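Local coordinates for protein soluble lytic murein transglycosylase (Pseudomonas aeruginosa, PDB 5OHU) that turns over bacterial peptidoglycan as a lytic transglycosylase, acting on its glycan strands both exolytically and endolytically, at residues Pro291-Leu294 against Pro295-Gln299; Pro356-Lys359 against Glu360-Ala363; Ser460-Ala464 against Gln465-Asp469. All coordinates share one frame; numbering follows the deposited sequence.

Contact 1 (Pro291-Leu294 against Pro295-Gln299); sequences PRAL and PLMTQ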
loop_
_atom_site.group_PDB
_atom_site.type_symbol
_atom_site.label_atom_id
_atom_site.label_comp_id
_atom_site.label_asym_id
_atom_site.label_seq_id
_atom_site.Cartn_x
_atom_site.Cartn_y
_atom_site.Cartn_z
ATOM N N PRO A 291 -5.287 26.285 12.372
ATOM C CA PRO A 291 -4.990 26.074 13.802
ATOM C C PRO A 291 -6.210 25.697 14.626
ATOM O O PRO A 291 -6.051 25.259 15.776
ATOM C CB PRO A 291 -4.412 27.427 14.249
ATOM C CG PRO A 291 -5.081 28.416 13.316
ATOM C CD PRO A 291 -5.174 27.700 11.983
ATOM N N ARG A 292 -7.420 25.819 14.075
ATOM C CA ARG A 292 -8.593 25.351 14.800
ATOM C C ARG A 292 -8.542 23.842 15.036
ATOM O O ARG A 292 -9.210 23.351 15.943
ATOM C CB ARG A 292 -9.871 25.759 14.047
ATOM C CG ARG A 292 -10.197 27.247 14.188
ATOM C CD ARG A 292 -11.427 27.644 13.361
ATOM N NE ARG A 292 -11.131 27.699 11.935
ATOM C CZ ARG A 292 -11.994 28.088 11.003
ATOM N NH1 ARG A 292 -13.227 28.451 11.345
ATOM N NH2 ARG A 292 -11.617 28.089 9.730
ATOM N N ALA A 293 -7.735 23.099 14.264
ATOM C CA ALA A 293 -7.598 21.657 14.488
ATOM C C ALA A 293 -7.017 21.353 15.862
ATOM O O ALA A 293 -7.427 20.385 16.512
ATOM C CB ALA A 293 -6.719 21.043 13.400
ATOM N N LEU A 294 -6.069 22.169 16.322
ATOM C CA LEU A 294 -5.333 21.852 17.549
ATOM C C LEU A 294 -6.199 21.770 18.792
ATOM O O LEU A 294 -6.028 20.806 19.554
ATOM C CB LEU A 294 -4.211 22.869 17.772
ATOM C CG LEU A 294 -3.015 22.722 16.847
ATOM C CD1 LEU A 294 -2.138 23.935 17.013
ATOM C CD2 LEU A 294 -2.245 21.445 17.172
ATOM N N PRO A 295 -7.078 22.737 19.109
ATOM C CA PRO A 295 -7.906 22.561 20.325
ATOM C C PRO A 295 -8.820 21.358 20.230
ATOM O O PRO A 295 -8.972 20.594 21.193
ATOM C CB PRO A 295 -8.696 23.882 20.416
ATOM C CG PRO A 295 -7.861 24.892 19.628
ATOM C CD PRO A 295 -7.270 24.072 18.501
ATOM N N LEU A 296 -9.410 21.153 19.057
ATOM C CA LEU A 296 -10.267 20.001 18.826
ATOM C C LEU A 296 -9.507 18.687 19.028
ATOM O O LEU A 296 -9.978 17.781 19.726
ATOM C CB LEU A 296 -10.834 20.092 17.410
ATOM C CG LEU A 296 -11.856 19.047 17.041
ATOM C CD1 LEU A 296 -13.042 19.240 17.965
ATOM C CD2 LEU A 296 -12.256 19.112 15.549
ATOM N N MET A 297 -8.342 18.557 18.402
ATOM C CA MET A 297 -7.589 17.311 18.516
ATOM C C MET A 297 -7.105 17.105 19.943
ATOM O O MET A 297 -7.098 15.984 20.447
ATOM C CB MET A 297 -6.401 17.319 17.545
ATOM C CG MET A 297 -6.751 17.334 16.053
ATOM S SD MET A 297 -5.305 17.304 14.944
ATOM C CE MET A 297 -4.451 18.768 15.488
ATOM N N THR A 298 -6.699 18.186 20.609
ATOM C CA THR A 298 -6.219 18.102 21.982
ATOM C C THR A 298 -7.326 17.643 22.925
ATOM O O THR A 298 -7.087 16.849 23.844
ATOM C CB THR A 298 -5.670 19.468 22.401
ATOM O OG1 THR A 298 -4.593 19.830 21.531
ATOM C CG2 THR A 298 -5.172 19.458 23.843
ATOM N N GLN A 299 -8.545 18.126 22.709
ATOM C CA GLN A 299 -9.663 17.756 23.563
ATOM C C GLN A 299 -10.150 16.333 23.292
ATOM O O GLN A 299 -10.595 15.644 24.219
ATOM C CB GLN A 299 -10.799 18.759 23.361
ATOM C CG GLN A 299 -12.087 18.439 24.092
ATOM C CD GLN A 299 -11.992 18.733 25.573
ATOM O OE1 GLN A 299 -11.089 19.445 26.018
ATOM N NE2 GLN A 299 -12.922 18.191 26.345
#
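Met297 folds back over Ala293 and Leu294, and its CE methyl meets both apolar side chains. Met297 CE lies 3.8 Å from Ala293 CB and 3.9 Å from Leu294 CD2, where the leucine and methionine chains slant across one another. The bend at chi3 (-58°) turns the methyl back toward Ala293 and Leu294, while Met297 CG passes 3.2 Å from Ala293 O. A flexible thioether suits this position, because it can mould itself to a small methyl and a branched leucine end at once. These residues form the opening turn of helix 293-300, whose bond from Met297 N to Ala293 O (2.8 Å) is an ordinary i to i+4 link. Pro295 fits such a first turn, where its missing N-H costs little; its CD packs 3.2 Å from Pro291 O. One residue on, Leu294 O is gripped twice by Thr298. Thr298 N donates to Leu294 O over 2.9 Å and Thr298 OG1 to the same oxygen over 2.6 Å, from opposite faces of the carbonyl plane. With OG1 beside its own backbone N (chi1 -60°), the exposed threonine spends its hydroxyl on the helix. Ala293 and Leu294 also reach Leu316 of helix 307-319, and Leu296 turns to Ala278 and Ile281 of helix 271-287.

Contact 2 (Pro356-Lys359 against Glu360-Ala363); sequences PNSK and EPIA
A capping bond at the N-terminal end of helix 360-368 opens this contact: Ser358, placed before the turn that leads into the helix, accepts from Glu360 N at 3.1 Å through its OG. The bond is fairly straight (158°), and serine suits the place because its short hydroxyl can reach forward to an amide that has no preceding helical turn to supply a carbonyl. Rotation of OG to the side opposite the serine's own backbone N (chi1 174°) aims it at that amide and also brings Ser358 OG 3.4 Å from Glu360 CB. Next, Lys359 O takes a bond from Ile362 N (3.1 Å), whose donor stands well above the carbonyl plane. The same oxygen receives a hydrogen from a water at 2.8 Å, and that water accepts from Ala363 N at 3.0 Å. Since Lys359 O and Ala363 N are themselves 4.3 Å apart, the water bridges them where a direct bond is missing. Pro361, which needs no acceptor at its nitrogen, sets CD 3.3 Å from Ser358 O. Helix 360-368 follows helix 341-354 through this loop, and its first turn leans back on it: Pro361 packs against Leu351 and Gln352, and the Glu360 side chain also touches Leu351.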
loop_
_atom_site.group_PDB
_atom_site.type_symbol
_atom_site.label_atom_id
_atom_site.label_comp_id
_atom_site.label_asym_id
_atom_site.label_seq_id
_atom_site.Cartn_x
_atom_site.Cartn_y
_atom_site.Cartn_z
ATOM N N PRO A 356 17.748 28.115 20.036
ATOM C CA PRO A 356 18.831 28.035 19.043
ATOM C C PRO A 356 20.208 27.986 19.659
ATOM O O PRO A 356 21.154 27.577 18.983
ATOM C CB PRO A 356 18.633 29.303 18.201
ATOM C CG PRO A 356 17.225 29.752 18.493
ATOM C CD PRO A 356 16.924 29.325 19.880
ATOM N N ASN A 357 20.353 28.343 20.926
ATOM C CA ASN A 357 21.663 28.368 21.557
ATOM C C ASN A 357 21.915 27.178 22.485
ATOM O O ASN A 357 23.000 27.088 23.067
ATOM C CB ASN A 357 21.841 29.686 22.306
ATOM C CG ASN A 357 21.783 30.885 21.374
ATOM O OD1 ASN A 357 22.217 30.806 20.223
ATOM N ND2 ASN A 357 21.227 31.992 21.856
ATOM N N SER A 358 20.965 26.253 22.609
ATOM C CA SER A 358 21.144 25.095 23.470
ATOM C C SER A 358 22.059 24.063 22.818
ATOM O O SER A 358 22.003 23.828 21.606
ATOM C CB SER A 358 19.788 24.460 23.786
ATOM O OG SER A 358 19.955 23.252 24.504
ATOM N N LYS A 359 22.899 23.437 23.636
ATOM C CA LYS A 359 23.761 22.366 23.149
ATOM C C LYS A 359 23.062 21.017 23.137
ATOM O O LYS A 359 23.583 20.066 22.542
ATOM C CB LYS A 359 25.034 22.268 24.001
ATOM C CG LYS A 359 26.215 23.060 23.459
ATOM C CD LYS A 359 26.047 24.554 23.703
ATOM C CE LYS A 359 27.059 25.372 22.901
ATOM N NZ LYS A 359 26.658 26.813 22.781
ATOM N N GLU A 360 21.908 20.915 23.772
ATOM C CA GLU A 360 21.212 19.649 23.961
ATOM C C GLU A 360 20.796 18.965 22.654
ATOM O O GLU A 360 20.771 17.729 22.602
ATOM C CB GLU A 360 20.000 19.901 24.857
ATOM C CG GLU A 360 19.320 18.669 25.381
ATOM C CD GLU A 360 18.300 19.006 26.456
ATOM O OE1 GLU A 360 18.271 20.174 26.905
ATOM O OE2 GLU A 360 17.533 18.102 26.852
ATOM N N PRO A 361 20.448 19.693 21.583
ATOM C CA PRO A 361 20.116 18.991 20.326
ATOM C C PRO A 361 21.268 18.166 19.755
ATOM O O PRO A 361 21.003 17.173 19.072
ATOM C CB PRO A 361 19.705 20.129 19.378
ATOM C CG PRO A 361 19.144 21.183 20.284
ATOM C CD PRO A 361 20.048 21.112 21.528
ATOM N N ILE A 362 22.527 18.516 20.045
ATOM C CA ILE A 362 23.678 17.775 19.513
ATOM C C ILE A 362 23.580 16.289 19.848
ATOM O O ILE A 362 23.593 15.426 18.958
ATOM C CB ILE A 362 24.989 18.366 20.051
ATOM C CG1 ILE A 362 25.224 19.758 19.474
ATOM C CG2 ILE A 362 26.155 17.426 19.752
ATOM C CD1 ILE A 362 26.374 20.469 20.155
ATOM N N ALA A 363 23.507 15.964 21.141
ATOM C CA ALA A 363 23.419 14.565 21.547
ATOM C C ALA A 363 22.193 13.886 20.954
ATOM O O ALA A 363 22.242 12.705 20.604
ATOM C CB ALA A 363 23.397 14.451 23.072
HETATM O O HOH W 1 23.865 17.512 23.649
#

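Contact 3 (Ser460-Ala464 against Gln465-Asp469); sequences SISQA and QYWDD
The Tyr466 ring meets Ile461 at its edge, where Ile461 CD1 sits near the ring plane, 3.8 Å from Tyr466 CD2, the two side chains crossing at a slant. One face of that ring has Asp468 N above it, offset toward the rim. The indole of Trp467 carries Gln465 CA over the rim of one face, while its outer carbons CZ3 and CH2 lie against Ser462; Trp467 CZ3 comes 3.9 Å from Ser462 OG, at an oblique approach. That hydroxyl makes its hydrogen bond to Ile458 O inside the helix, so its contact with the indole is one of packing. Both aromatics fold against the end of helix 454-463, which closes in a Schellman motif. Tyr466 N reaches back to Ile461 O (3.3 Å), nearly in line with the carbonyl, and Gln465 N to Ser462 O (2.9 Å), from high above the carbonyl plane. Gln465 makes the turn with left-handed helical angles (phi 56°, psi 37°), unusual for a residue with a side chain. Ile461 CG1, anti to its backbone N (chi1 -164°), runs toward the outgoing chain and lies 3.2 Å from Tyr466 O. A beta-branched, wholly apolar residue suits a place between the helix end and the loop that leaves it. Tyr466 OH is tied to Arg392 O, and Asp469 stands at the N-cap of helix 470-473 with OD1 bonded to Ile472 N, so the short loop ends one helix and starts the next. Ile461 touches Ile472 and Arg473 of that second helix, and also Ala445 of helix 438-450, where Ala464 packs too, on Leu441 and Ile442.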
loop_
_atom_site.group_PDB
_atom_site.type_symbol
_atom_site.label_atom_id
_atom_site.label_comp_id
_atom_site.label_asym_id
_atom_site.label_seq_id
_atom_site.Cartn_x
_atom_site.Cartn_y
_atom_site.Cartn_z
ATOM N N SER A 460 13.083 -8.550 -2.016
ATOM C CA SER A 460 13.511 -9.537 -1.027
ATOM C C SER A 460 14.378 -8.898 0.050
ATOM O O SER A 460 14.152 -9.100 1.248
ATOM C CB SER A 460 14.272 -10.676 -1.705
ATOM O OG SER A 460 13.417 -11.435 -2.528
ATOM N N ILE A 461 15.395 -8.140 -0.366
ATOM C CA ILE A 461 16.324 -7.545 0.585
ATOM C C ILE A 461 15.609 -6.536 1.472
ATOM O O ILE A 461 16.014 -6.311 2.619
ATOM C CB ILE A 461 17.517 -6.912 -0.159
ATOM C CG1 ILE A 461 18.663 -6.649 0.808
ATOM C CG2 ILE A 461 17.129 -5.614 -0.858
ATOM C CD1 ILE A 461 19.816 -7.576 0.583
ATOM N N SER A 462 14.531 -5.928 0.971
ATOM C CA SER A 462 13.756 -5.021 1.810
ATOM C C SER A 462 12.936 -5.789 2.837
ATOM O O SER A 462 12.849 -5.373 3.998
ATOM C CB SER A 462 12.866 -4.132 0.942
ATOM O OG SER A 462 13.674 -3.331 0.094
ATOM N N GLN A 463 12.333 -6.915 2.438
ATOM C CA GLN A 463 11.640 -7.748 3.418
ATOM C C GLN A 463 12.596 -8.187 4.514
ATOM O O GLN A 463 12.232 -8.218 5.696
ATOM C CB GLN A 463 11.019 -8.977 2.753
ATOM C CG GLN A 463 9.892 -8.723 1.769
ATOM C CD GLN A 463 9.441 -10.010 1.076
ATOM O OE1 GLN A 463 9.515 -10.136 -0.150
ATOM N NE2 GLN A 463 8.983 -10.976 1.866
ATOM N N ALA A 464 13.829 -8.523 4.138
ATOM C CA ALA A 464 14.837 -8.948 5.096
ATOM C C ALA A 464 15.351 -7.801 5.958
ATOM O O ALA A 464 16.075 -8.055 6.929
ATOM C CB ALA A 464 16.001 -9.596 4.357
ATOM N N GLN A 465 15.004 -6.555 5.620
ATOM C CA GLN A 465 15.444 -5.381 6.371
ATOM C C GLN A 465 16.966 -5.326 6.469
ATOM O O GLN A 465 17.530 -4.936 7.491
ATOM C CB GLN A 465 14.800 -5.338 7.758
ATOM C CG GLN A 465 13.280 -5.245 7.717
ATOM C CD GLN A 465 12.705 -4.511 8.905
ATOM O OE1 GLN A 465 13.019 -3.344 9.141
ATOM N NE2 GLN A 465 11.854 -5.190 9.661
ATOM N N TYR A 466 17.633 -5.729 5.395
ATOM C CA TYR A 466 19.086 -5.649 5.302
ATOM C C TYR A 466 19.434 -4.485 4.382
ATOM O O TYR A 466 19.484 -4.624 3.161
ATOM C CB TYR A 466 19.680 -6.950 4.794
ATOM C CG TYR A 466 21.173 -6.887 4.802
ATOM C CD1 TYR A 466 21.877 -7.024 5.989
ATOM C CD2 TYR A 466 21.884 -6.648 3.635
ATOM C CE1 TYR A 466 23.253 -6.950 6.014
ATOM C CE2 TYR A 466 23.256 -6.572 3.648
ATOM C CZ TYR A 466 23.937 -6.723 4.842
ATOM O OH TYR A 466 25.308 -6.646 4.865
ATOM N N TRP A 467 19.723 -3.339 4.978
ATOM C CA TRP A 467 19.860 -2.105 4.227
ATOM C C TRP A 467 21.281 -1.819 3.742
ATOM O O TRP A 467 21.455 -0.936 2.893
ATOM C CB TRP A 467 19.370 -0.944 5.085
ATOM C CG TRP A 467 18.009 -1.175 5.655
ATOM C CD1 TRP A 467 17.681 -1.271 6.971
ATOM C CD2 TRP A 467 16.781 -1.332 4.922
ATOM N NE1 TRP A 467 16.327 -1.470 7.110
ATOM C CE2 TRP A 467 15.752 -1.509 5.867
ATOM C CE3 TRP A 467 16.455 -1.336 3.560
ATOM C CZ2 TRP A 467 14.417 -1.697 5.496
ATOM C CZ3 TRP A 467 15.121 -1.510 3.190
ATOM C CH2 TRP A 467 14.124 -1.693 4.156
ATOM N N ASP A 468 22.289 -2.545 4.228
ATOM C CA ASP A 468 23.674 -2.188 3.946
ATOM C C ASP A 468 24.160 -2.645 2.576
ATOM O O ASP A 468 25.286 -2.303 2.196
ATOM C CB ASP A 468 24.593 -2.757 5.027
ATOM C CG ASP A 468 24.149 -2.379 6.419
ATOM O OD1 ASP A 468 23.177 -1.605 6.543
ATOM O OD2 ASP A 468 24.772 -2.854 7.391
ATOM N N ASP A 469 23.364 -3.392 1.818
ATOM C CA ASP A 469 23.789 -3.829 0.489
ATOM C C ASP A 469 23.269 -2.815 -0.519
ATOM O O ASP A 469 22.122 -2.891 -0.966
ATOM C CB ASP A 469 23.300 -5.237 0.172
ATOM C CG ASP A 469 23.966 -5.820 -1.068
ATOM O OD1 ASP A 469 24.248 -5.054 -2.015
ATOM O OD2 ASP A 469 24.206 -7.049 -1.097
#

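All three are local contacts at helix ends, in series along the chain and not touching one another; the nearest atoms of contacts 1 and 2, and of contacts 2 and 3, are about 20 Å apart. Contacts 1 and 2 lie at helix beginnings, whereas contact 3 ends one helix and leads to another. Contact 2, at the surface, relies on a bridging water and a serine hydroxyl that accepts from an N-H; the threonine hydroxyl of contact 1 instead donates to a carbonyl. Contacts 1 and 3 are partly buried and add apolar side chains: a methionine methyl in one, an isoleucine and two aromatic rings in the other. Prolines occur in the first turns at the two beginnings, and a glutamine with left-handed backbone angles at the ending.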